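Local coordinates for protein CheQ (Campylobacter jejuni subsp. jejuni, PDB 6A51) that controls, together with CheP, transcription of the core chemotaxis operon cheVAW in this bacterial pathogen, at residues Val50-Tyr55 with Ile61-Asn66; Glu145-Phe150 with Arg158-Glu163; Pro154-Ile159 with Ser164-Tyr169. All coordinates share one frame; numbering follows the deposited sequence.

Contact 1 (Val50-Tyr55 with Ile61-Asn66)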
loop_
_atom_site.group_PDB
_atom_site.type_symbol
_atom_site.label_atom_id
_atom_site.label_comp_id
_atom_site.label_asym_id
_atom_site.label_seq_id
_atom_site.Cartn_x
_atom_site.Cartn_y
_atom_site.Cartn_z
ATOM N N VAL A 50 -20.823 -8.729 2.150
ATOM C CA VAL A 50 -19.662 -7.976 2.581
ATOM C C VAL A 50 -18.461 -8.338 1.731
ATOM O O VAL A 50 -18.150 -9.516 1.553
ATOM C CB VAL A 50 -19.332 -8.244 4.061
ATOM C CG1 VAL A 50 -19.111 -9.731 4.293
ATOM C CG2 VAL A 50 -18.111 -7.443 4.486
ATOM N N GLU A 51 -17.780 -7.326 1.215
ATOM C CA GLU A 51 -16.596 -7.569 0.419
ATOM C C GLU A 51 -15.450 -6.984 1.213
ATOM O O GLU A 51 -15.451 -5.794 1.528
ATOM C CB GLU A 51 -16.708 -6.882 -0.942
ATOM C CG GLU A 51 -17.890 -7.346 -1.776
ATOM C CD GLU A 51 -17.971 -6.642 -3.116
ATOM O OE1 GLU A 51 -17.099 -5.793 -3.395
ATOM O OE2 GLU A 51 -18.906 -6.936 -3.889
ATOM N N ILE A 52 -14.466 -7.810 1.543
ATOM C CA ILE A 52 -13.356 -7.316 2.292
ATOM C C ILE A 52 -12.106 -7.726 1.588
ATOM O O ILE A 52 -12.128 -8.565 0.733
ATOM C CB ILE A 52 -13.305 -7.844 3.723
ATOM C CG1 ILE A 52 -13.058 -9.325 3.747
ATOM C CG2 ILE A 52 -14.565 -7.530 4.470
ATOM C CD1 ILE A 52 -12.563 -9.794 5.068
ATOM N N GLY A 53 -11.015 -7.090 1.946
ATOM C CA GLY A 53 -9.734 -7.403 1.356
ATOM C C GLY A 53 -8.678 -7.283 2.424
ATOM O O GLY A 53 -8.845 -6.559 3.411
ATOM N N ARG A 54 -7.580 -8.008 2.213
ATOM C CA ARG A 54 -6.396 -7.879 3.048
ATOM C C ARG A 54 -5.185 -8.209 2.192
ATOM O O ARG A 54 -5.305 -8.848 1.144
ATOM C CB ARG A 54 -6.453 -8.799 4.274
ATOM C CG ARG A 54 -6.767 -10.251 3.895
ATOM C CD ARG A 54 -6.608 -11.215 5.067
ATOM N NE ARG A 54 -5.202 -11.511 5.273
ATOM C CZ ARG A 54 -4.678 -12.722 5.222
ATOM N NH1 ARG A 54 -5.452 -13.766 5.013
ATOM N NH2 ARG A 54 -3.379 -12.887 5.424
ATOM N N TYR A 55 -4.022 -7.748 2.639
ATOM C CA TYR A 55 -2.753 -8.175 2.071
ATOM C C TYR A 55 -2.286 -9.425 2.804
ATOM O O TYR A 55 -2.596 -9.623 3.983
ATOM C CB TYR A 55 -1.696 -7.066 2.169
ATOM C CG TYR A 55 -2.027 -5.850 1.346
ATOM C CD1 TYR A 55 -1.860 -5.869 -0.039
ATOM C CD2 TYR A 55 -2.537 -4.694 1.937
ATOM C CE1 TYR A 55 -2.187 -4.778 -0.816
ATOM C CE2 TYR A 55 -2.871 -3.571 1.154
ATOM C CZ TYR A 55 -2.689 -3.628 -0.213
ATOM O OH TYR A 55 -3.003 -2.550 -1.002
ATOM N N ILE A 61 -7.968 -5.085 7.939
ATOM C CA ILE A 61 -9.156 -5.318 7.134
ATOM C C ILE A 61 -9.476 -4.067 6.342
ATOM O O ILE A 61 -9.501 -2.971 6.904
ATOM C CB ILE A 61 -10.346 -5.723 8.014
ATOM C CG1 ILE A 61 -10.021 -7.029 8.732
ATOM C CG2 ILE A 61 -11.588 -5.874 7.162
ATOM C CD1 ILE A 61 -9.608 -8.125 7.784
ATOM N N PHE A 62 -9.734 -4.233 5.044
ATOM C CA PHE A 62 -10.252 -3.169 4.199
ATOM C C PHE A 62 -11.633 -3.568 3.685
ATOM O O PHE A 62 -11.861 -4.726 3.323
ATOM C CB PHE A 62 -9.302 -2.885 3.027
ATOM C CG PHE A 62 -7.942 -2.405 3.457
ATOM C CD1 PHE A 62 -6.948 -3.309 3.796
ATOM C CD2 PHE A 62 -7.665 -1.050 3.545
ATOM C CE1 PHE A 62 -5.704 -2.876 4.210
ATOM C CE2 PHE A 62 -6.419 -0.603 3.961
ATOM C CZ PHE A 62 -5.437 -1.517 4.294
ATOM N N LEU A 63 -12.551 -2.606 3.652
ATOM C CA LEU A 63 -13.910 -2.828 3.178
ATOM C C LEU A 63 -14.059 -2.243 1.787
ATOM O O LEU A 63 -13.650 -1.106 1.537
ATOM C CB LEU A 63 -14.932 -2.196 4.122
ATOM C CG LEU A 63 -14.807 -2.684 5.570
ATOM C CD1 LEU A 63 -15.653 -1.859 6.538
ATOM C CD2 LEU A 63 -15.167 -4.149 5.629
ATOM N N HIS A 64 -14.641 -3.016 0.884
ATOM C CA HIS A 64 -14.902 -2.511 -0.453
ATOM C C HIS A 64 -16.062 -1.523 -0.387
ATOM O O HIS A 64 -17.076 -1.799 0.269
ATOM C CB HIS A 64 -15.200 -3.677 -1.391
ATOM C CG HIS A 64 -15.125 -3.326 -2.839
ATOM N ND1 HIS A 64 -15.902 -2.339 -3.407
ATOM C CD2 HIS A 64 -14.367 -3.834 -3.838
ATOM C CE1 HIS A 64 -15.624 -2.251 -4.695
ATOM N NE2 HIS A 64 -14.700 -3.149 -4.983
ATOM N N ARG A 65 -15.905 -0.365 -1.056
ATOM C CA ARG A 65 -16.816 0.766 -0.842
ATOM C C ARG A 65 -18.236 0.452 -1.277
ATOM O O ARG A 65 -19.191 1.005 -0.718
ATOM C CB ARG A 65 -16.337 2.002 -1.596
ATOM C CG ARG A 65 -14.992 2.472 -1.186
ATOM C CD ARG A 65 -14.357 3.435 -2.177
ATOM N NE ARG A 65 -13.479 4.299 -1.418
ATOM C CZ ARG A 65 -13.862 5.425 -0.841
ATOM N NH1 ARG A 65 -15.111 5.849 -1.004
ATOM N NH2 ARG A 65 -12.994 6.131 -0.117
ATOM N N ASN A 66 -18.382 -0.405 -2.286
ATOM C CA ASN A 66 -19.657 -0.836 -2.832
ATOM C C ASN A 66 -20.502 -1.558 -1.782
ATOM O O ASN A 66 -21.696 -1.258 -1.659
ATOM C CB ASN A 66 -19.344 -1.684 -4.072
ATOM C CG ASN A 66 -20.565 -2.230 -4.785
ATOM O OD1 ASN A 66 -21.708 -2.053 -4.350
ATOM N ND2 ASN A 66 -20.321 -2.868 -5.938
#
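Gly53 and Phe62 form an antiparallel hydrogen-bonded pair, the tightly packed part of this contact. Gly53 N donates to Phe62 O at 2.9 Å. Phe62 N donates back to Gly53 O at 3.0 Å. Gly53 O also sits at the edge of the Phe62 ring, near the ring plane, 3.8 Å from Phe62 CD1. Beyond it, Phe62 CE1 meets Tyr55 CE2 at 4.2 Å, with the ring planes nearly perpendicular. Both rings also touch Leu24, and Tyr55 OH is hydrogen-bonded to the backbone oxygen of Glu22, which ties down that end of the ring.

The segments hold the two strands of a beta hairpin, 52-55 and 62-64. These are the inner strands of a mixed four-stranded sheet: strand 15-18 runs parallel beside 52-55, and strand 27-29 runs antiparallel beside 62-64. Ile52 and Leu63 are the non-hydrogen-bonded pair of the hairpin. Ile52 CG2 touches Leu63 CD2 at 3.6 Å. Leu63 is buried and also packs on Phe33 of helix 30-37, whereas Ile52 is partly exposed.

The more exposed end lies at Glu51 and His64. Its backbone is still well bonded: His64 N donates to Glu51 O at 3.0 Å. The two side chains run side by side and point the same way. His64 CG is anti to the backbone N (chi1 -165°), which places the ring alongside the glutamate. Glu51 OE1 lies over one ring face, offset toward the rim, 3.2 Å from His64 CG. The carboxylate and ring planes stand 81° apart. The loose side is at Asn66, exposed and poorly ordered, which gives a weak bond from its backbone N to His64 ND1.

Contact 2 (Glu145-Phe150 with Arg158-Glu163)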
loop_
_atom_site.group_PDB
_atom_site.type_symbol
_atom_site.label_atom_id
_atom_site.label_comp_id
_atom_site.label_asym_id
_atom_site.label_seq_id
_atom_site.Cartn_x
_atom_site.Cartn_y
_atom_site.Cartn_z
ATOM N N GLU A 145 16.742 -2.518 -4.636
ATOM C CA GLU A 145 17.900 -3.251 -4.172
ATOM C C GLU A 145 19.095 -2.322 -4.233
ATOM O O GLU A 145 19.164 -1.452 -5.099
ATOM C CB GLU A 145 18.136 -4.473 -5.054
ATOM C CG GLU A 145 18.619 -5.704 -4.389
ATOM C CD GLU A 145 18.788 -6.821 -5.406
ATOM O OE1 GLU A 145 19.542 -6.598 -6.387
ATOM O OE2 GLU A 145 18.150 -7.896 -5.244
ATOM N N LYS A 146 20.029 -2.514 -3.310
ATOM C CA LYS A 146 21.337 -1.904 -3.458
ATOM C C LYS A 146 21.938 -2.339 -4.784
ATOM O O LYS A 146 21.997 -3.531 -5.091
ATOM C CB LYS A 146 22.247 -2.310 -2.295
ATOM C CG LYS A 146 21.794 -1.809 -0.928
ATOM C CD LYS A 146 22.253 -0.369 -0.724
ATOM C CE LYS A 146 21.861 0.172 0.644
ATOM N NZ LYS A 146 22.174 1.624 0.798
ATOM N N CYS A 147 22.358 -1.360 -5.585
ATOM C CA CYS A 147 22.998 -1.663 -6.861
ATOM C C CYS A 147 24.193 -2.584 -6.674
ATOM O O CYS A 147 24.458 -3.455 -7.512
ATOM C CB CYS A 147 23.410 -0.355 -7.541
ATOM S SG CYS A 147 22.044 0.879 -7.656
ATOM N N HIS A 148 24.897 -2.433 -5.552
ATOM C CA HIS A 148 26.096 -3.219 -5.292
ATOM C C HIS A 148 25.782 -4.708 -5.185
ATOM O O HIS A 148 26.647 -5.535 -5.490
ATOM C CB HIS A 148 26.747 -2.699 -4.010
ATOM C CG HIS A 148 28.127 -3.213 -3.760
ATOM N ND1 HIS A 148 29.183 -2.959 -4.606
ATOM C CD2 HIS A 148 28.635 -3.937 -2.733
ATOM C CE1 HIS A 148 30.276 -3.526 -4.126
ATOM N NE2 HIS A 148 29.970 -4.128 -2.991
ATOM N N PHE A 149 24.543 -5.063 -4.810
ATOM C CA PHE A 149 24.232 -6.421 -4.357
ATOM C C PHE A 149 24.478 -7.460 -5.449
ATOM O O PHE A 149 25.176 -8.458 -5.225
ATOM C CB PHE A 149 22.788 -6.497 -3.861
ATOM C CG PHE A 149 22.401 -7.846 -3.305
ATOM C CD1 PHE A 149 22.927 -8.292 -2.091
ATOM C CD2 PHE A 149 21.490 -8.665 -3.981
ATOM C CE1 PHE A 149 22.565 -9.535 -1.564
ATOM C CE2 PHE A 149 21.110 -9.911 -3.463
ATOM C CZ PHE A 149 21.652 -10.347 -2.254
ATOM N N PHE A 150 23.888 -7.264 -6.631
ATOM C CA PHE A 150 24.129 -8.176 -7.749
ATOM C C PHE A 150 24.059 -7.363 -9.033
ATOM O O PHE A 150 22.981 -6.927 -9.447
ATOM C CB PHE A 150 23.132 -9.353 -7.770
ATOM C CG PHE A 150 23.462 -10.410 -8.822
ATOM C CD1 PHE A 150 24.598 -11.219 -8.692
ATOM C CD2 PHE A 150 22.655 -10.577 -9.949
ATOM C CE1 PHE A 150 24.920 -12.185 -9.671
ATOM C CE2 PHE A 150 22.963 -11.537 -10.934
ATOM C CZ PHE A 150 24.102 -12.337 -10.797
ATOM N N ARG A 158 20.157 -0.964 -14.784
ATOM C CA ARG A 158 18.831 -0.817 -14.194
ATOM C C ARG A 158 18.551 0.643 -13.832
ATOM O O ARG A 158 19.438 1.495 -13.859
ATOM C CB ARG A 158 18.713 -1.679 -12.950
ATOM C CG ARG A 158 18.764 -3.171 -13.209
ATOM C CD ARG A 158 18.845 -3.974 -11.901
ATOM N NE ARG A 158 20.154 -3.861 -11.241
ATOM C CZ ARG A 158 20.447 -4.384 -10.050
ATOM N NH1 ARG A 158 19.521 -5.063 -9.384
ATOM N NH2 ARG A 158 21.667 -4.242 -9.533
ATOM N N ILE A 159 17.302 0.927 -13.459
ATOM C CA ILE A 159 16.942 2.283 -13.053
ATOM C C ILE A 159 17.588 2.576 -11.710
ATOM O O ILE A 159 17.358 1.868 -10.723
ATOM C CB ILE A 159 15.421 2.463 -12.965
ATOM C CG1 ILE A 159 14.747 2.204 -14.304
ATOM C CG2 ILE A 159 15.091 3.883 -12.537
ATOM C CD1 ILE A 159 13.260 1.942 -14.172
ATOM N N LYS A 160 18.378 3.635 -11.652
ATOM C CA LYS A 160 19.088 3.996 -10.433
ATOM C C LYS A 160 18.479 5.283 -9.879
ATOM O O LYS A 160 18.468 6.313 -10.562
ATOM C CB LYS A 160 20.591 4.136 -10.707
ATOM C CG LYS A 160 21.391 4.413 -9.441
ATOM C CD LYS A 160 22.892 4.135 -9.561
ATOM C CE LYS A 160 23.587 4.458 -8.230
ATOM N NZ LYS A 160 25.088 4.489 -8.265
ATOM N N ILE A 161 17.952 5.218 -8.655
ATOM C CA ILE A 161 17.152 6.301 -8.092
ATOM C C ILE A 161 17.811 6.969 -6.905
ATOM O O ILE A 161 17.254 7.934 -6.367
ATOM C CB ILE A 161 15.757 5.800 -7.694
ATOM C CG1 ILE A 161 15.893 4.730 -6.607
ATOM C CG2 ILE A 161 15.020 5.267 -8.919
ATOM C CD1 ILE A 161 14.553 4.115 -6.231
ATOM N N THR A 162 18.983 6.499 -6.490
ATOM C CA THR A 162 19.663 6.912 -5.269
ATOM C C THR A 162 21.137 6.634 -5.488
ATOM O O THR A 162 21.498 5.821 -6.341
ATOM C CB THR A 162 19.109 6.145 -4.063
ATOM O OG1 THR A 162 17.958 6.833 -3.563
ATOM C CG2 THR A 162 20.135 5.929 -2.955
ATOM N N GLU A 163 21.988 7.346 -4.750
ATOM C CA GLU A 163 23.418 7.051 -4.742
ATOM C C GLU A 163 23.688 5.548 -4.728
ATOM O O GLU A 163 24.605 5.074 -5.397
ATOM C CB GLU A 163 24.071 7.719 -3.536
ATOM C CG GLU A 163 25.473 8.201 -3.797
ATOM C CD GLU A 163 25.766 9.544 -3.133
ATOM O OE1 GLU A 163 26.161 10.492 -3.866
ATOM O OE2 GLU A 163 25.597 9.648 -1.889
#
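Arg158 and Glu145 form the salt bridge of this contact, a weak one. Arg158 NH1 points at Glu145 OE1 with an angle of 162° at the hydrogen, but over 3.4 Å. The oxygen lies at the edge of the guanidinium, in its plane. The carboxylate itself is turned well out of that plane, by 72°, so a single oxygen does the touching. Arg158 has a stronger partner in Glu156, two residues earlier in the chain, and Tyr143 OH is hydrogen-bonded to Arg158 NH1.

Two carbonyl oxygens gather at the other terminal nitrogen. Phe150 O is 3.0 Å from Arg158 NH2, but the angle is too poor for a hydrogen bond. Cys147 O is 3.5 Å from Arg158 NH2, near the guanidinium plane. Both would suit the positive charge electrostatically.

The two segments belong to the outer strands, 142-146 and 159-160, of a three-stranded antiparallel sheet. Strand 165-169 runs between them, so they share no strand pairing. The closest CA atoms, those of Cys147 and Lys160, are 7.8 Å apart. After strand 142-146 the chain enters a type I turn, closed by Phe149 N donating to Lys146 O at 3.0 Å. The carbonyl of Cys147 lies in this turn and that of Phe150 follows it.

Further out the contact is packing at the surface. Lys160 CG stands anti to the backbone N (chi1 -176°), and the chain beyond is extended. It therefore passes alongside the sulfur of Cys147, with Cys147 SG 3.9 Å from Lys160 CD. That sulfur is in a disulfide with Cys166 of the middle strand. The lysine tip continues past it, and Lys160 NZ makes a weak bond to Glu163 O at 3.0 Å.

Contact 3 (Pro154-Ile159 with Ser164-Tyr169)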
loop_
_atom_site.group_PDB
_atom_site.type_symbol
_atom_site.label_atom_id
_atom_site.label_comp_id
_atom_site.label_asym_id
_atom_site.label_seq_id
_atom_site.Cartn_x
_atom_site.Cartn_y
_atom_site.Cartn_z
ATOM N N PRO A 154 28.563 -5.579 -17.313
ATOM C CA PRO A 154 29.791 -4.761 -17.192
ATOM C C PRO A 154 29.587 -3.433 -16.476
ATOM O O PRO A 154 30.519 -2.943 -15.828
ATOM C CB PRO A 154 30.214 -4.532 -18.651
ATOM C CG PRO A 154 29.452 -5.530 -19.455
ATOM C CD PRO A 154 28.185 -5.783 -18.724
ATOM N N PHE A 155 28.415 -2.817 -16.612
ATOM C CA PHE A 155 28.047 -1.619 -15.872
ATOM C C PHE A 155 26.587 -1.767 -15.462
ATOM O O PHE A 155 25.895 -2.699 -15.888
ATOM C CB PHE A 155 28.279 -0.334 -16.697
ATOM C CG PHE A 155 27.762 -0.416 -18.112
ATOM C CD1 PHE A 155 26.436 -0.135 -18.399
ATOM C CD2 PHE A 155 28.602 -0.783 -19.155
ATOM C CE1 PHE A 155 25.961 -0.219 -19.699
ATOM C CE2 PHE A 155 28.129 -0.867 -20.462
ATOM C CZ PHE A 155 26.813 -0.585 -20.731
ATOM N N GLU A 156 26.121 -0.845 -14.621
ATOM C CA GLU A 156 24.766 -0.917 -14.082
ATOM C C GLU A 156 23.758 -0.430 -15.123
ATOM O O GLU A 156 23.823 0.722 -15.565
ATOM C CB GLU A 156 24.669 -0.094 -12.798
ATOM C CG GLU A 156 23.358 -0.263 -12.066
ATOM C CD GLU A 156 23.008 -1.723 -11.832
ATOM O OE1 GLU A 156 23.746 -2.411 -11.085
ATOM O OE2 GLU A 156 21.993 -2.183 -12.407
ATOM N N LYS A 157 22.817 -1.301 -15.504
ATOM C CA LYS A 157 21.861 -1.029 -16.576
ATOM C C LYS A 157 20.421 -0.833 -16.091
ATOM O O LYS A 157 19.537 -0.580 -16.921
ATOM C CB LYS A 157 21.903 -2.170 -17.609
ATOM C CG LYS A 157 23.292 -2.499 -18.196
ATOM C CD LYS A 157 23.327 -3.959 -18.698
ATOM C CE LYS A 157 24.266 -4.176 -19.885
ATOM N NZ LYS A 157 25.714 -4.003 -19.561
ATOM N N ARG A 158 20.157 -0.964 -14.784
ATOM C CA ARG A 158 18.831 -0.817 -14.194
ATOM C C ARG A 158 18.551 0.643 -13.832
ATOM O O ARG A 158 19.438 1.495 -13.859
ATOM C CB ARG A 158 18.713 -1.679 -12.950
ATOM C CG ARG A 158 18.764 -3.171 -13.209
ATOM C CD ARG A 158 18.845 -3.974 -11.901
ATOM N NE ARG A 158 20.154 -3.861 -11.241
ATOM C CZ ARG A 158 20.447 -4.384 -10.050
ATOM N NH1 ARG A 158 19.521 -5.063 -9.384
ATOM N NH2 ARG A 158 21.667 -4.242 -9.533
ATOM N N ILE A 159 17.302 0.927 -13.459
ATOM C CA ILE A 159 16.942 2.283 -13.053
ATOM C C ILE A 159 17.588 2.576 -11.710
ATOM O O ILE A 159 17.358 1.868 -10.723
ATOM C CB ILE A 159 15.421 2.463 -12.965
ATOM C CG1 ILE A 159 14.747 2.204 -14.304
ATOM C CG2 ILE A 159 15.091 3.883 -12.537
ATOM C CD1 ILE A 159 13.260 1.942 -14.172
ATOM N N SER A 164 22.848 4.784 -4.021
ATOM C CA SER A 164 23.077 3.365 -3.797
ATOM C C SER A 164 21.932 2.422 -4.192
ATOM O O SER A 164 22.141 1.204 -4.154
ATOM C CB SER A 164 23.374 3.133 -2.311
ATOM O OG SER A 164 22.254 3.576 -1.550
ATOM N N MET A 165 20.732 2.911 -4.524
ATOM C CA MET A 165 19.598 2.015 -4.740
ATOM C C MET A 165 19.216 1.945 -6.211
ATOM O O MET A 165 19.215 2.958 -6.919
ATOM C CB MET A 165 18.366 2.438 -3.932
ATOM C CG MET A 165 18.581 2.513 -2.438
ATOM S SD MET A 165 18.989 0.924 -1.695
ATOM C CE MET A 165 17.422 0.080 -1.645
ATOM N N CYS A 166 18.860 0.746 -6.649
ATOM C CA CYS A 166 18.439 0.454 -8.006
ATOM C C CYS A 166 17.050 -0.168 -7.984
ATOM O O CYS A 166 16.596 -0.699 -6.962
ATOM C CB CYS A 166 19.425 -0.503 -8.697
ATOM S SG CYS A 166 20.908 0.326 -9.290
ATOM N N VAL A 167 16.387 -0.133 -9.139
ATOM C CA VAL A 167 15.094 -0.782 -9.310
ATOM C C VAL A 167 15.139 -1.680 -10.536
ATOM O O VAL A 167 15.582 -1.250 -11.611
ATOM C CB VAL A 167 13.952 0.240 -9.438
ATOM C CG1 VAL A 167 12.633 -0.469 -9.798
ATOM C CG2 VAL A 167 13.820 0.994 -8.166
ATOM N N GLY A 168 14.666 -2.916 -10.378
ATOM C CA GLY A 168 14.493 -3.835 -11.478
ATOM C C GLY A 168 13.048 -4.294 -11.517
ATOM O O GLY A 168 12.242 -3.914 -10.664
ATOM N N TYR A 169 12.728 -5.113 -12.524
ATOM C CA TYR A 169 11.356 -5.598 -12.699
ATOM C C TYR A 169 11.375 -6.986 -13.322
ATOM O O TYR A 169 12.351 -7.390 -13.950
ATOM C CB TYR A 169 10.504 -4.648 -13.573
ATOM C CG TYR A 169 11.293 -4.113 -14.740
ATOM C CD1 TYR A 169 11.501 -4.892 -15.875
ATOM C CD2 TYR A 169 11.888 -2.848 -14.683
ATOM C CE1 TYR A 169 12.262 -4.427 -16.938
ATOM C CE2 TYR A 169 12.664 -2.370 -15.740
ATOM C CZ TYR A 169 12.843 -3.168 -16.863
ATOM O OH TYR A 169 13.604 -2.708 -17.911
#
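Cys166 lies beneath the flat end of Arg158. Its CB sits over the centre of one guanidinium face, 4.2 Å from Arg158 CZ. Glu156 comes to the same cysteine from its sulfur side, with Glu156 CG 3.7 Å from Cys166 SG. The glutamate chain bends at chi2 (51°), which folds its carboxylate back to the edge of the guanidinium. There Arg158 holds it in a side-on salt bridge through two nitrogens: NE reaches Glu156 OE2 at 2.7 Å, and NH2 reaches Glu156 OE1 at 3.2 Å. Glu156 OE2 also accepts the backbone N of Arg158 through its anti lone pair.

Ile159 and Val167 point to the same face of the sheet, with Ile159 CB and Val167 CB 4.4 Å apart. They form an antiparallel hydrogen-bonded pair that joins the short edge strand 159-160 to the central strand 165-169. Its two bonds are unequal. Val167 N donates to Ile159 O at 2.7 Å, while Ile159 N to Val167 O is weak at 3.3 Å.

Cys166 SG is bonded to Cys147 in a disulfide, so the Glu156-Arg158 pair packs against a covalent link between strand 165-169 and the chain just after strand 142-146. OE2 takes two bonds, and OE1 is bonded to Arg158 NH2 and to Ser151 OG, so Glu156 is probably ionised, and its charge would offset that of Arg158.

Contact 1 lies on the other side of the chain's centre from contacts 2 and 3, whose nearest atoms are about 17 to 19 Å from it. It joins inner strands of the mixed sheet, is partly buried, and rests on backbone pairing, apolar side chains and a Glu51-His64 contact at its more exposed end. Contacts 2 and 3 share Arg158 and Ile159 and serve the C-terminal three-stranded sheet. Their centres are about 5 Å apart, and the Cys147-Cys166 disulfide links them. Contact 2 is a surface contact between outer strands, made of a long ion pair and a lysine chain lying along a disulfide sulfur. Contact 3 is partly buried and adds true strand pairing to its charged cluster.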